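Local coordinates for iron-sulfur cluster assembly scaffold protein NifU (Fervidobacterium islandicum, PDB 6A6F) that probably acts in the SUF system of iron-sulfur cluster assembly, as a NifU/SufU-type scaffold or sulfur-accepting protein that carries a zinc ion, at residues I10-S14 and A63-A67; V71-Q75 and P107-F111; V41-F47 and T130-L135. All coordinates share one frame. Residue numbers count along the deposited sequence, not the author numbering.

Contact 1: I10-S14 and A63-A67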
ATOM      1  N   ILE A  10     -11.823   0.909   5.407  1.00 20.50           N
ATOM      2  CA  ILE A  10     -10.390   0.585   5.359  1.00 20.99           C
ATOM      3  C   ILE A  10      -9.779   0.967   4.008  1.00 20.77           C
ATOM      4  O   ILE A  10      -8.717   1.635   3.956  1.00 19.53           O
ATOM      5  CB  ILE A  10     -10.144  -0.898   5.700  1.00 21.53           C
ATOM      6  CG1 ILE A  10     -10.418  -1.123   7.190  1.00 21.19           C
ATOM      7  CG2 ILE A  10      -8.692  -1.332   5.437  1.00 22.58           C
ATOM      8  CD1 ILE A  10     -10.555  -2.545   7.595  1.00 22.13           C
ATOM      9  N   MET A  11     -10.410   0.555   2.919  1.00 19.74           N
ATOM     10  CA  MET A  11      -9.846   0.879   1.594  1.00 20.56           C
ATOM     11  C   MET A  11      -9.784   2.354   1.279  1.00 20.03           C
ATOM     12  O   MET A  11      -8.745   2.819   0.762  1.00 22.66           O
ATOM     13  CB  MET A  11     -10.479   0.060   0.451  1.00 21.26           C
ATOM     14  CG  MET A  11     -10.188  -1.450   0.549  1.00 20.92           C
ATOM     15  SD  MET A  11      -8.489  -1.987   0.942  1.00 22.38           S
ATOM     16  CE  MET A  11      -7.704  -1.347  -0.555  1.00 20.52           C
ATOM     17  N   ASP A  12     -10.824   3.112   1.622  1.00 19.06           N
ATOM     18  CA  ASP A  12     -10.792   4.526   1.488  1.00 20.93           C
ATOM     19  C   ASP A  12      -9.648   5.121   2.345  1.00 21.80           C
ATOM     20  O   ASP A  12      -8.877   5.907   1.825  1.00 21.12           O
ATOM     21  CB  ASP A  12     -12.130   5.167   1.950  1.00 24.84           C
ATOM     22  CG  ASP A  12     -13.295   4.959   0.924  1.00 26.77           C
ATOM     23  OD1 ASP A  12     -13.023   4.499  -0.197  1.00 28.91           O
ATOM     24  OD2 ASP A  12     -14.465   5.299   1.228  1.00 30.70           O
ATOM     25  N   TYR A  13      -9.579   4.796   3.645  1.00 18.36           N
ATOM     26  CA  TYR A  13      -8.549   5.379   4.490  1.00 20.09           C
ATOM     27  C   TYR A  13      -7.110   4.970   4.135  1.00 20.32           C
ATOM     28  O   TYR A  13      -6.193   5.700   4.434  1.00 20.15           O
ATOM     29  CB  TYR A  13      -8.848   5.172   5.986  1.00 19.52           C
ATOM     30  CG  TYR A  13      -9.713   6.301   6.510  1.00 21.07           C
ATOM     31  CD1 TYR A  13      -9.138   7.515   6.895  1.00 22.12           C
ATOM     32  CD2 TYR A  13     -11.103   6.170   6.564  1.00 22.12           C
ATOM     33  CE1 TYR A  13      -9.911   8.567   7.321  1.00 22.67           C
ATOM     34  CE2 TYR A  13     -11.903   7.215   7.004  1.00 23.88           C
ATOM     35  CZ  TYR A  13     -11.306   8.402   7.392  1.00 24.66           C
ATOM     36  OH  TYR A  13     -12.090   9.434   7.825  1.00 28.32           O
ATOM     37  N   SER A  14      -6.909   3.807   3.512  1.00 20.86           N
ATOM     38  CA  SER A  14      -5.552   3.351   3.158  1.00 21.94           C
ATOM     39  C   SER A  14      -4.972   4.202   2.035  1.00 20.84           C
ATOM     40  O   SER A  14      -3.780   4.243   1.875  1.00 22.49           O
ATOM     41  CB  SER A  14      -5.523   1.893   2.645  1.00 22.91           C
ATOM     42  OG  SER A  14      -6.186   1.806   1.369  1.00 24.15           O
ATOM     43  N   ALA A  63      -2.928  -2.320   3.474  1.00 19.19           N
ATOM     44  CA  ALA A  63      -4.073  -1.468   3.589  1.00 19.18           C
ATOM     45  C   ALA A  63      -4.574  -1.265   5.026  1.00 20.21           C
ATOM     46  O   ALA A  63      -5.080  -0.186   5.356  1.00 20.99           O
ATOM     47  CB  ALA A  63      -5.200  -1.992   2.687  1.00 19.24           C
ATOM     48  N   ILE A  64      -4.446  -2.274   5.857  1.00 18.78           N
ATOM     49  CA  ILE A  64      -4.876  -2.214   7.220  1.00 19.60           C
ATOM     50  C   ILE A  64      -3.951  -1.309   8.047  1.00 20.31           C
ATOM     51  O   ILE A  64      -4.467  -0.451   8.804  1.00 17.42           O
ATOM     52  CB  ILE A  64      -4.976  -3.612   7.846  1.00 21.20           C
ATOM     53  CG1 ILE A  64      -6.126  -4.414   7.214  1.00 22.86           C
ATOM     54  CG2 ILE A  64      -5.211  -3.512   9.339  1.00 20.96           C
ATOM     55  CD1 ILE A  64      -6.164  -5.864   7.690  1.00 24.71           C
ATOM     56  N   SER A  65      -2.624  -1.482   7.913  1.00 17.89           N
ATOM     57  CA  SER A  65      -1.670  -0.606   8.601  1.00 20.13           C
ATOM     58  C   SER A  65      -1.764   0.866   8.142  1.00 18.82           C
ATOM     59  O   SER A  65      -1.714   1.755   8.983  1.00 18.99           O
ATOM     60  CB  SER A  65      -0.201  -1.086   8.483  1.00 21.31           C
ATOM     61  OG  SER A  65       0.249  -0.972   7.117  1.00 23.49           O
ATOM     62  N   GLN A  66      -1.922   1.112   6.833  1.00 18.54           N
ATOM     63  CA  GLN A  66      -2.057   2.465   6.283  1.00 18.73           C
ATOM     64  C   GLN A  66      -3.407   3.105   6.659  1.00 18.62           C
ATOM     65  O   GLN A  66      -3.425   4.287   7.067  1.00 16.70           O
ATOM     66  CB  GLN A  66      -1.837   2.550   4.751  1.00 20.74           C
ATOM     67  CG  GLN A  66      -0.449   2.154   4.284  1.00 21.68           C
ATOM     68  CD  GLN A  66      -0.132   2.426   2.791  1.00 24.26           C
ATOM     69  OE1 GLN A  66       1.016   2.325   2.413  1.00 25.89           O
ATOM     70  NE2 GLN A  66      -1.126   2.781   1.965  1.00 23.30           N
ATOM     71  N   ALA A  67      -4.509   2.353   6.549  1.00 16.65           N
ATOM     72  CA  ALA A  67      -5.819   2.814   7.015  1.00 16.17           C
ATOM     73  C   ALA A  67      -5.809   3.176   8.500  1.00 15.69           C
ATOM     74  O   ALA A  67      -6.240   4.251   8.881  1.00 16.60           O
ATOM     75  CB  ALA A  67      -6.907   1.795   6.734  1.00 15.52           C
TER
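Segment 10-14 of helix 8-14 crosses the start of helix 63-76 at 67°, and the axes of the two short segments come within 7.8 Å. This is helix-helix packing at a steep angle, and small side chains allow it. Ala67 is the main bump: its CB sits 3.3 Å from Ile10 O, 3.8 Å from Ile10 CG2 and 4.0 Å from Tyr13 CB. Ser14 fills the matching hollow between Ala63 and Ala67. Its CB lies 3.4 Å from Ala63 O, and the CA atoms of Ser14 and Ala67 are 3.9 Å apart. Met11 starts away from the other helix, but its chain curls back and lays SD 3.7 Å from Ala63 CB. Met11 of the second subunit also packs on Ala63. The zinc ligand Cys62 directly precedes helix 63-76. Gln66 NE2 gives a weak hydrogen bond to Ser14 O (3.0 Å), while its OE1 is held by Gly61 N. Small side chains rest on the neighbouring backbone, so close fit does the holding and the polar tie adds little.

Contact 2: V71-Q75 and P107-F111; sequences VMIEQ and PIINF
This is a buried, apolar contact between a helix and a 3-10 segment, about 7 Å (centre to centre) from the middle of the chain. Residues 71-75 are a regular alpha-helical turn in helix 63-76, with Gln75 N bonded to Val71 O at 3.0 Å. Residues 107-111 belong to the connection between helices 102-105 and 118-135. They follow a 3-10 path, with phi from -59° to -91° and psi from -23° to 1°. Two backbone hydrogen bonds of the i+3 to i kind run from Asn110 N to Pro107 O (2.9 Å) and from Phe111 N to Ile108 O (3.1 Å). The closest CA pair is Val71 and Ile108, 6.7 Å apart. Val71 points toward the 3-10 segment, with chi1 t. Its CG1 lies 3.8 Å from Ile108 CG1 and 4.4 Å from Pro107 CG. Its CG2 meets the edge of the Phe111 ring, 3.9 Å from CE2. In this NifU-like N-terminal domain, the 3-10 segment packs against the helix that follows zinc ligand Cys62. Ile108 (m, t) leaves sideways and brings its end nearer. One turn on from Val71, Gln75 has chi1 m and chi2 m, and its CG is 4.3 Å from Ile108 CG1. Phe111 has its CA-to-CB bond toward the helix; chi1 m and chi2 -84° place its ring edge at Val71 CG2. No hydrogen bond joins the two segments. The Phe111 ring also meets that of Phe124, and Ile108 touches Trp128, both on helix 118-135.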
ATOM      1  N   VAL A  71      -6.435   6.918  10.186  1.00 15.05           N
ATOM      2  CA  VAL A  71      -7.569   7.151  11.084  1.00 16.44           C
ATOM      3  C   VAL A  71      -6.992   7.642  12.422  1.00 16.20           C
ATOM      4  O   VAL A  71      -7.522   8.576  13.003  1.00 16.08           O
ATOM      5  CB  VAL A  71      -8.473   5.939  11.229  1.00 17.09           C
ATOM      6  CG1 VAL A  71      -9.499   6.153  12.297  1.00 18.33           C
ATOM      7  CG2 VAL A  71      -9.165   5.640   9.891  1.00 18.06           C
ATOM      8  N   MET A  72      -5.886   7.068  12.845  1.00 14.63           N
ATOM      9  CA  MET A  72      -5.231   7.508  14.078  1.00 15.16           C
ATOM     10  C   MET A  72      -4.885   9.003  14.020  1.00 15.69           C
ATOM     11  O   MET A  72      -5.209   9.767  14.975  1.00 14.66           O
ATOM     12  CB  MET A  72      -3.983   6.708  14.370  1.00 15.05           C
ATOM     13  CG  MET A  72      -3.258   7.084  15.626  1.00 14.99           C
ATOM     14  SD  MET A  72      -1.661   6.291  15.821  1.00 16.60           S
ATOM     15  CE  MET A  72      -0.588   7.249  14.738  1.00 18.06           C
ATOM     16  N   ILE A  73      -4.214   9.403  12.937  1.00 14.69           N
ATOM     17  CA  ILE A  73      -3.751  10.777  12.810  1.00 16.17           C
ATOM     18  C   ILE A  73      -4.929  11.707  12.836  1.00 16.15           C
ATOM     19  O   ILE A  73      -4.933  12.703  13.536  1.00 16.13           O
ATOM     20  CB  ILE A  73      -2.880  10.977  11.525  1.00 15.43           C
ATOM     21  CG1 ILE A  73      -1.568  10.230  11.763  1.00 16.62           C
ATOM     22  CG2 ILE A  73      -2.665  12.472  11.218  1.00 14.90           C
ATOM     23  CD1 ILE A  73      -0.696  10.109  10.532  1.00 16.92           C
ATOM     24  N   GLU A  74      -5.933  11.385  12.047  1.00 17.66           N
ATOM     25  CA  GLU A  74      -7.121  12.228  11.948  1.00 18.78           C
ATOM     26  C   GLU A  74      -7.762  12.403  13.332  1.00 19.61           C
ATOM     27  O   GLU A  74      -8.321  13.454  13.653  1.00 16.80           O
ATOM     28  CB  GLU A  74      -8.091  11.590  10.959  1.00 20.45           C
ATOM     29  CG  GLU A  74      -9.433  12.241  10.842  1.00 25.74           C
ATOM     30  CD  GLU A  74     -10.370  11.364  10.020  1.00 32.99           C
ATOM     31  OE1 GLU A  74     -10.992  10.441  10.623  1.00 39.21           O
ATOM     32  OE2 GLU A  74     -10.428  11.578   8.788  1.00 36.31           O
ATOM     33  N   GLN A  75      -7.726  11.358  14.143  1.00 18.32           N
ATOM     34  CA  GLN A  75      -8.380  11.429  15.424  1.00 20.37           C
ATOM     35  C   GLN A  75      -7.500  12.096  16.508  1.00 20.70           C
ATOM     36  O   GLN A  75      -8.051  12.663  17.443  1.00 23.66           O
ATOM     37  CB  GLN A  75      -8.855  10.050  15.865  1.00 21.40           C
ATOM     38  CG  GLN A  75      -9.973   9.478  14.994  1.00 23.12           C
ATOM     39  CD  GLN A  75     -11.185  10.393  14.962  1.00 26.46           C
ATOM     40  OE1 GLN A  75     -11.628  10.843  13.902  1.00 31.78           O
ATOM     41  NE2 GLN A  75     -11.655  10.752  16.120  1.00 24.41           N
ATOM     42  N   PRO A 107     -14.610   6.656  15.096  1.00 22.75           N
ATOM     43  CA  PRO A 107     -14.545   5.830  13.874  1.00 22.04           C
ATOM     44  C   PRO A 107     -13.452   4.727  13.953  1.00 20.12           C
ATOM     45  O   PRO A 107     -13.410   3.871  13.097  1.00 22.50           O
ATOM     46  CB  PRO A 107     -14.224   6.867  12.784  1.00 23.23           C
ATOM     47  CG  PRO A 107     -13.409   7.878  13.492  1.00 24.75           C
ATOM     48  CD  PRO A 107     -14.092   8.009  14.854  1.00 25.36           C
ATOM     49  N   ILE A 108     -12.595   4.742  14.968  1.00 18.52           N
ATOM     50  CA  ILE A 108     -11.618   3.700  15.145  1.00 20.04           C
ATOM     51  C   ILE A 108     -12.365   2.367  15.354  1.00 22.07           C
ATOM     52  O   ILE A 108     -11.829   1.282  15.049  1.00 21.19           O
ATOM     53  CB  ILE A 108     -10.630   4.010  16.274  1.00 20.07           C
ATOM     54  CG1 ILE A 108      -9.890   5.306  15.994  1.00 19.94           C
ATOM     55  CG2 ILE A 108      -9.627   2.867  16.466  1.00 21.95           C
ATOM     56  CD1 ILE A 108      -9.185   5.870  17.218  1.00 19.38           C
ATOM     57  N   ILE A 109     -13.626   2.446  15.796  1.00 22.98           N
ATOM     58  CA  ILE A 109     -14.482   1.262  15.906  1.00 25.50           C
ATOM     59  C   ILE A 109     -14.676   0.530  14.563  1.00 26.27           C
ATOM     60  O   ILE A 109     -15.002  -0.659  14.540  1.00 22.34           O
ATOM     61  CB  ILE A 109     -15.864   1.589  16.530  1.00 27.61           C
ATOM     62  CG1 ILE A 109     -16.538   0.328  17.051  1.00 32.49           C
ATOM     63  CG2 ILE A 109     -16.807   2.259  15.579  1.00 27.56           C
ATOM     64  CD1 ILE A 109     -15.858  -0.227  18.277  1.00 35.07           C
ATOM     65  N   ASN A 110     -14.429   1.217  13.451  1.00 25.44           N
ATOM     66  CA  ASN A 110     -14.541   0.567  12.153  1.00 23.00           C
ATOM     67  C   ASN A 110     -13.522  -0.583  11.953  1.00 23.06           C
ATOM     68  O   ASN A 110     -13.753  -1.439  11.144  1.00 21.88           O
ATOM     69  CB  ASN A 110     -14.538   1.626  11.051  1.00 24.27           C
ATOM     70  CG  ASN A 110     -15.815   2.452  11.071  1.00 27.10           C
ATOM     71  OD1 ASN A 110     -16.876   1.880  11.050  1.00 29.18           O
ATOM     72  ND2 ASN A 110     -15.723   3.767  11.181  1.00 29.57           N
ATOM     73  N   PHE A 111     -12.481  -0.665  12.781  1.00 19.53           N
ATOM     74  CA  PHE A 111     -11.538  -1.734  12.727  1.00 21.00           C
ATOM     75  C   PHE A 111     -11.851  -2.950  13.627  1.00 21.73           C
ATOM     76  O   PHE A 111     -11.051  -3.873  13.670  1.00 21.34           O
ATOM     77  CB  PHE A 111     -10.170  -1.179  13.130  1.00 20.59           C
ATOM     78  CG  PHE A 111      -9.645  -0.144  12.176  1.00 20.19           C
ATOM     79  CD1 PHE A 111      -8.977  -0.540  11.031  1.00 19.29           C
ATOM     80  CD2 PHE A 111      -9.828   1.201  12.417  1.00 19.69           C
ATOM     81  CE1 PHE A 111      -8.495   0.374  10.134  1.00 19.20           C
ATOM     82  CE2 PHE A 111      -9.333   2.157  11.523  1.00 19.59           C
ATOM     83  CZ  PHE A 111      -8.675   1.735  10.368  1.00 19.94           C
TER

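Contact 3: V41-F47 and T130-L135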
ATOM      1  N   VAL A  41       6.286   2.262   9.363  1.00 22.34           N
ATOM      2  CA  VAL A  41       5.763   3.604   9.513  1.00 24.18           C
ATOM      3  C   VAL A  41       6.751   4.496  10.284  1.00 24.14           C
ATOM      4  O   VAL A  41       7.335   4.052  11.278  1.00 24.61           O
ATOM      5  CB  VAL A  41       4.399   3.566  10.196  1.00 24.53           C
ATOM      6  CG1 VAL A  41       4.504   3.141  11.659  1.00 26.54           C
ATOM      7  CG2 VAL A  41       3.708   4.915  10.078  1.00 26.49           C
ATOM      8  N   THR A  42       6.947   5.718   9.804  1.00 20.44           N
ATOM      9  CA  THR A  42       7.679   6.737  10.563  1.00 20.74           C
ATOM     10  C   THR A  42       6.717   7.859  10.876  1.00 20.70           C
ATOM     11  O   THR A  42       6.134   8.437   9.973  1.00 20.80           O
ATOM     12  CB  THR A  42       8.844   7.297   9.751  1.00 20.72           C
ATOM     13  OG1 THR A  42       9.738   6.226   9.517  1.00 23.36           O
ATOM     14  CG2 THR A  42       9.602   8.408  10.504  1.00 21.37           C
ATOM     15  N   LEU A  43       6.480   8.111  12.158  1.00 19.75           N
ATOM     16  CA  LEU A  43       5.602   9.172  12.550  1.00 18.93           C
ATOM     17  C   LEU A  43       6.384  10.459  12.860  1.00 17.58           C
ATOM     18  O   LEU A  43       7.368  10.433  13.587  1.00 16.20           O
ATOM     19  CB  LEU A  43       4.809   8.745  13.766  1.00 19.47           C
ATOM     20  CG  LEU A  43       3.942   7.515  13.663  1.00 20.80           C
ATOM     21  CD1 LEU A  43       3.321   7.234  15.031  1.00 21.43           C
ATOM     22  CD2 LEU A  43       2.868   7.796  12.638  1.00 20.54           C
ATOM     23  N   TYR A  44       5.880  11.584  12.376  1.00 16.88           N
ATOM     24  CA  TYR A  44       6.477  12.940  12.615  1.00 17.81           C
ATOM     25  C   TYR A  44       5.471  13.756  13.463  1.00 16.89           C
ATOM     26  O   TYR A  44       4.312  13.809  13.114  1.00 15.54           O
ATOM     27  CB  TYR A  44       6.709  13.696  11.279  1.00 18.52           C
ATOM     28  CG  TYR A  44       7.749  13.039  10.433  1.00 20.48           C
ATOM     29  CD1 TYR A  44       7.427  11.983   9.641  1.00 23.26           C
ATOM     30  CD2 TYR A  44       9.094  13.436  10.489  1.00 22.17           C
ATOM     31  CE1 TYR A  44       8.381  11.344   8.866  1.00 25.28           C
ATOM     32  CE2 TYR A  44      10.057  12.782   9.744  1.00 24.69           C
ATOM     33  CZ  TYR A  44       9.672  11.732   8.941  1.00 26.22           C
ATOM     34  OH  TYR A  44      10.576  11.057   8.202  1.00 34.05           O
ATOM     35  N   PHE A  45       5.903  14.365  14.574  1.00 15.80           N
ATOM     36  CA  PHE A  45       5.000  15.127  15.436  1.00 15.31           C
ATOM     37  C   PHE A  45       5.424  16.586  15.584  1.00 15.82           C
ATOM     38  O   PHE A  45       6.628  16.863  15.674  1.00 14.91           O
ATOM     39  CB  PHE A  45       4.963  14.536  16.859  1.00 16.60           C
ATOM     40  CG  PHE A  45       4.448  13.124  16.933  1.00 16.46           C
ATOM     41  CD1 PHE A  45       5.289  12.066  16.711  1.00 16.52           C
ATOM     42  CD2 PHE A  45       3.135  12.881  17.272  1.00 16.53           C
ATOM     43  CE1 PHE A  45       4.823  10.766  16.811  1.00 17.75           C
ATOM     44  CE2 PHE A  45       2.650  11.597  17.357  1.00 18.13           C
ATOM     45  CZ  PHE A  45       3.505  10.541  17.137  1.00 18.05           C
ATOM     46  N   LEU A  46       4.430  17.482  15.640  1.00 15.05           N
ATOM     47  CA  LEU A  46       4.580  18.805  16.238  1.00 17.55           C
ATOM     48  C   LEU A  46       3.613  18.873  17.401  1.00 19.28           C
ATOM     49  O   LEU A  46       2.436  18.486  17.238  1.00 19.73           O
ATOM     50  CB  LEU A  46       4.211  19.968  15.300  1.00 15.75           C
ATOM     51  CG  LEU A  46       5.133  20.172  14.094  1.00 16.88           C
ATOM     52  CD1 LEU A  46       4.534  21.182  13.119  1.00 18.80           C
ATOM     53  CD2 LEU A  46       6.512  20.663  14.499  1.00 16.83           C
ATOM     54  N   PHE A  47       4.087  19.482  18.495  1.00 19.65           N
ATOM     55  CA  PHE A  47       3.358  19.678  19.741  1.00 21.69           C
ATOM     56  C   PHE A  47       3.376  21.154  20.129  1.00 27.18           C
ATOM     57  O   PHE A  47       4.291  21.902  19.761  1.00 25.21           O
ATOM     58  CB  PHE A  47       4.061  18.949  20.901  1.00 21.77           C
ATOM     59  CG  PHE A  47       4.337  17.467  20.666  1.00 20.76           C
ATOM     60  CD1 PHE A  47       3.331  16.602  20.435  1.00 21.66           C
ATOM     61  CD2 PHE A  47       5.607  16.972  20.770  1.00 21.18           C
ATOM     62  CE1 PHE A  47       3.569  15.224  20.251  1.00 22.77           C
ATOM     63  CE2 PHE A  47       5.879  15.622  20.583  1.00 22.05           C
ATOM     64  CZ  PHE A  47       4.850  14.735  20.331  1.00 21.90           C
ATOM     65  N   THR A 130       3.576   2.466  17.843  1.00 19.32           N
ATOM     66  CA  THR A 130       4.585   3.457  17.520  1.00 19.80           C
ATOM     67  C   THR A 130       4.291   4.783  18.165  1.00 19.46           C
ATOM     68  O   THR A 130       5.187   5.406  18.726  1.00 20.68           O
ATOM     69  CB  THR A 130       4.763   3.624  16.001  1.00 20.48           C
ATOM     70  OG1 THR A 130       5.078   2.345  15.460  1.00 19.97           O
ATOM     71  CG2 THR A 130       5.898   4.590  15.700  1.00 20.24           C
ATOM     72  N   LEU A 131       3.028   5.186  18.167  1.00 18.26           N
ATOM     73  CA  LEU A 131       2.616   6.367  18.892  1.00 18.45           C
ATOM     74  C   LEU A 131       2.886   6.303  20.410  1.00 21.05           C
ATOM     75  O   LEU A 131       3.403   7.258  21.007  1.00 21.11           O
ATOM     76  CB  LEU A 131       1.146   6.573  18.689  1.00 19.78           C
ATOM     77  CG  LEU A 131       0.483   7.719  19.453  1.00 20.24           C
ATOM     78  CD1 LEU A 131       0.886   9.059  18.924  1.00 21.42           C
ATOM     79  CD2 LEU A 131      -1.016   7.615  19.342  1.00 20.70           C
ATOM     80  N   GLU A 132       2.498   5.197  21.045  1.00 22.57           N
ATOM     81  CA  GLU A 132       2.813   4.959  22.482  1.00 24.74           C
ATOM     82  C   GLU A 132       4.289   5.187  22.823  1.00 24.06           C
ATOM     83  O   GLU A 132       4.646   5.942  23.742  1.00 25.57           O
ATOM     84  CB  GLU A 132       2.383   3.537  22.868  1.00 26.02           C
ATOM     85  CG  GLU A 132       2.478   3.239  24.371  1.00 31.79           C
ATOM     86  CD  GLU A 132       1.982   1.829  24.722  1.00 35.98           C
ATOM     87  OE1 GLU A 132       2.058   0.926  23.866  1.00 37.69           O
ATOM     88  OE2 GLU A 132       1.497   1.631  25.847  1.00 46.23           O
ATOM     89  N   ILE A 133       5.164   4.566  22.062  1.00 26.34           N
ATOM     90  CA  ILE A 133       6.594   4.753  22.271  1.00 28.57           C
ATOM     91  C   ILE A 133       6.969   6.205  22.069  1.00 31.39           C
ATOM     92  O   ILE A 133       7.651   6.773  22.921  1.00 32.27           O
ATOM     93  CB  ILE A 133       7.440   3.833  21.398  1.00 29.46           C
ATOM     94  CG1 ILE A 133       7.192   2.371  21.792  1.00 32.68           C
ATOM     95  CG2 ILE A 133       8.932   4.115  21.573  1.00 32.96           C
ATOM     96  CD1 ILE A 133       7.510   1.374  20.686  1.00 33.20           C
ATOM     97  N   ALA A 134       6.460   6.837  20.996  1.00 27.37           N
ATOM     98  CA  ALA A 134       6.793   8.218  20.714  1.00 27.76           C
ATOM     99  C   ALA A 134       6.385   9.144  21.849  1.00 27.21           C
ATOM    100  O   ALA A 134       7.126  10.016  22.234  1.00 24.27           O
ATOM    101  CB  ALA A 134       6.133   8.681  19.403  1.00 28.36           C
ATOM    102  N   LEU A 135       5.170   9.000  22.341  1.00 29.48           N
ATOM    103  CA  LEU A 135       4.666   9.930  23.355  1.00 34.36           C
ATOM    104  C   LEU A 135       5.158   9.665  24.800  1.00 37.71           C
ATOM    105  O   LEU A 135       5.043  10.548  25.655  1.00 38.71           O
ATOM    106  CB  LEU A 135       3.146   9.955  23.370  1.00 32.90           C
ATOM    107  CG  LEU A 135       2.451  10.403  22.096  1.00 33.73           C
ATOM    108  CD1 LEU A 135       0.968  10.421  22.382  1.00 33.54           C
ATOM    109  CD2 LEU A 135       2.925  11.767  21.590  1.00 36.02           C
TER
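Strand 41-47 alternates its side chains, and the odd-numbered ones point at residues 130-135 of helix 118-135. Val41 comes first: its CG1 lies 3.9 Å from Thr130 OG1, a hydroxyl that is hydrogen-bonded to Leu126 O one turn back in the helix. Leu43 is nearest in register, with its CA 7.6 Å from that of Leu131. Its CD1 touches Thr130 CG2 and Leu131 N, each at 3.8 Å. Phe45 has the largest area buried here among the strand residues. Leu131 CD1 meets the edge of its ring, 3.5 Å from CE2, and Ala134 CB is 3.6 Å from CE1. Phe47 ends the row, with CZ 3.8 Å from Leu135 CD2. The helix contributes two pairs of neighbours, Thr130/Leu131 and Ala134/Leu135, four residues apart. No hydrogen bond crosses; most of the contacts are between apolar side chains. The segment axes are 9.7 Å apart at an angle of 41°. This is helix-on-sheet packing in an alpha+beta domain. Strand 39-48 is the middle strand of the antiparallel sheet, between strands 28-34 and 51-58. On the helical side, Leu131 also touches Met72 and Ile76 of helix 63-76, and Leu135 packs on Leu85 of helix 81-95.

Contacts 1 and 2 use successive parts of helix 63-76, and their centres are 10 Å apart. They touch directly: Tyr13 OH lies 2.9 Å from Glu74 OE2, a probable hydrogen bond, and Ile10 CG1 lies 3.8 Å from Phe111 CE1. Contact 2 meets contact 3 through Met72, whose SD is 3.8 Å from Leu131 CD2 and whose CE is 3.9 Å from Leu43 CD1. Contacts 1 and 3 do not touch; their centres are 19 Å apart. The zinc ion, bound by Cys37, Asp39, Cys62 and Cys123, is about 6 Å from the side chain of Ile64, about 10 Å from that of Val41 and about 11 Å from that of Phe111.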